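Local coordinates for ScaE cell-surface anchored scaffoldin protein (Ruminococcus flavefaciens, PDB 2ZF9) that probably anchors cellulosome components to the bacterial cell surface, its type III cohesin module binding a dockerin partner, at residues S56-D62 / G121-L126. Residue numbers count along the deposited sequence, not the author numbering.
Sequences SVEGAAD and GKDGVL
In the beta-sandwich of this cohesin module, the end of strand 50-58 pairs antiparallel with the start of strand 124-132. Val57 and Gly124 form the hydrogen-bonded pair: Val57 N to Gly124 O is 2.9 Å, Gly124 N to Val57 O 2.8 Å. Ser56 and Val125 are the adjacent non-hydrogen-bonded pair, CA to CA 4.2 Å. Val57, chi1 t, is buried and rests CG2 4.1 Å from Leu126 CB; Leu34 and Phe159 also touch it. Gly124 has phi 114° and psi -161°, angles that call for glycine. Beyond the strands, Asp123, chi1 m, turns its carboxylate onto the backbone after Glu58. Asp123 OD2 accepts from Gly59 N at 3.0 Å and Asp123 OD1 from Ala60 N at 3.0 Å. One side chain thus takes two successive NH groups and continues the link past the last strand pair. Gly59 turns the chain with a positive phi of 85°, which favours glycine. Farther on, Asp62 N donates to Gly121 O at 2.9 Å. Lys122 bends back, chi1 and chi2 both m, then extends. Lys122 NZ makes a salt bridge to Asp62 OD1 at 2.8 Å.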
loop_
_atom_site.group_PDB
_atom_site.type_symbol
_atom_site.label_atom_id
_atom_site.label_comp_id
_atom_site.label_asym_id
_atom_site.label_seq_id
_atom_site.Cartn_x
_atom_site.Cartn_y
_atom_site.Cartn_z
ATOM N N SER A 56 4.504 3.651 0.272
ATOM C CA SER A 56 4.807 5.095 0.241
ATOM C C SER A 56 3.764 5.918 -0.497
ATOM O O SER A 56 3.041 5.387 -1.348
ATOM C CB SER A 56 6.186 5.317 -0.427
ATOM O OG SER A 56 7.199 4.728 0.392
ATOM N N VAL A 57 3.720 7.216 -0.170
ATOM C CA VAL A 57 2.817 8.204 -0.784
ATOM C C VAL A 57 3.665 9.303 -1.426
ATOM O O VAL A 57 4.642 9.756 -0.841
ATOM C CB VAL A 57 1.926 8.898 0.284
ATOM C CG1 VAL A 57 1.071 9.991 -0.358
ATOM C CG2 VAL A 57 1.016 7.903 0.999
ATOM N N GLU A 58 3.316 9.696 -2.642
ATOM C CA GLU A 58 3.974 10.810 -3.301
ATOM C C GLU A 58 2.886 11.642 -3.925
ATOM O O GLU A 58 1.845 11.103 -4.339
ATOM C CB GLU A 58 4.912 10.274 -4.392
ATOM C CG GLU A 58 6.001 11.252 -4.781
ATOM C CD GLU A 58 6.876 10.756 -5.958
ATOM O OE1 GLU A 58 7.366 9.588 -5.928
ATOM O OE2 GLU A 58 7.071 11.564 -6.896
ATOM N N GLY A 59 3.066 12.962 -3.939
ATOM C CA GLY A 59 2.178 13.820 -4.688
ATOM C C GLY A 59 0.921 14.212 -3.946
ATOM O O GLY A 59 0.022 14.773 -4.561
ATOM N N ALA A 60 0.850 13.951 -2.631
ATOM C CA ALA A 60 -0.378 14.243 -1.880
ATOM C C ALA A 60 -0.154 15.047 -0.586
ATOM O O ALA A 60 -1.080 15.153 0.215
ATOM C CB ALA A 60 -1.087 12.935 -1.547
ATOM N N ALA A 61 1.057 15.583 -0.370
ATOM C CA ALA A 61 1.376 16.230 0.909
ATOM C C ALA A 61 0.402 17.365 1.168
ATOM O O ALA A 61 0.102 18.131 0.265
ATOM C CB ALA A 61 2.817 16.743 0.913
ATOM N N ASP A 62 -0.091 17.444 2.404
ATOM C CA ASP A 62 -1.064 18.442 2.856
ATOM C C ASP A 62 -2.418 18.379 2.176
ATOM O O ASP A 62 -3.212 19.305 2.294
ATOM C CB ASP A 62 -0.473 19.868 2.806
ATOM C CG ASP A 62 0.855 19.954 3.542
ATOM O OD1 ASP A 62 0.943 19.404 4.661
ATOM O OD2 ASP A 62 1.806 20.542 2.991
ATOM N N GLY A 121 -1.705 14.697 6.299
ATOM C CA GLY A 121 -0.865 13.657 5.709
ATOM C C GLY A 121 0.290 14.250 4.890
ATOM O O GLY A 121 0.165 15.340 4.321
ATOM N N LYS A 122 1.397 13.521 4.819
ATOM C CA LYS A 122 2.592 13.934 4.077
ATOM C C LYS A 122 2.999 12.868 3.052
ATOM O O LYS A 122 2.428 11.778 3.002
ATOM C CB LYS A 122 3.756 14.159 5.067
ATOM C CG LYS A 122 3.504 15.245 6.145
ATOM C CD LYS A 122 3.437 16.644 5.485
ATOM C CE LYS A 122 3.556 17.774 6.537
ATOM N NZ LYS A 122 3.412 19.108 5.849
ATOM N N ASP A 123 3.980 13.203 2.215
ATOM C CA ASP A 123 4.574 12.243 1.327
ATOM C C ASP A 123 5.622 11.451 2.108
ATOM O O ASP A 123 6.025 11.859 3.205
ATOM C CB ASP A 123 5.243 12.985 0.177
ATOM C CG ASP A 123 4.255 13.468 -0.856
ATOM O OD1 ASP A 123 3.033 13.155 -0.776
ATOM O OD2 ASP A 123 4.715 14.180 -1.774
ATOM N N GLY A 124 6.066 10.337 1.542
ATOM C CA GLY A 124 7.063 9.499 2.191
ATOM C C GLY A 124 6.478 8.148 2.579
ATOM O O GLY A 124 5.424 7.735 2.060
ATOM N N VAL A 125 7.134 7.457 3.498
ATOM C CA VAL A 125 6.676 6.114 3.909
ATOM C C VAL A 125 5.440 6.211 4.834
ATOM O O VAL A 125 5.501 6.803 5.929
ATOM C CB VAL A 125 7.789 5.327 4.662
ATOM C CG1 VAL A 125 7.251 3.987 5.205
ATOM C CG2 VAL A 125 8.954 5.040 3.736
ATOM N N LEU A 126 4.330 5.612 4.401
ATOM C CA LEU A 126 3.129 5.587 5.207
ATOM C C LEU A 126 3.162 4.403 6.185
ATOM O O LEU A 126 2.873 4.562 7.404
ATOM C CB LEU A 126 1.890 5.555 4.289
ATOM C CG LEU A 126 0.525 5.895 4.880
ATOM C CD1 LEU A 126 0.445 7.369 5.175
ATOM C CD2 LEU A 126 -0.648 5.443 3.936
HETATM O O HOH W 1 3.444 16.319 -2.578
#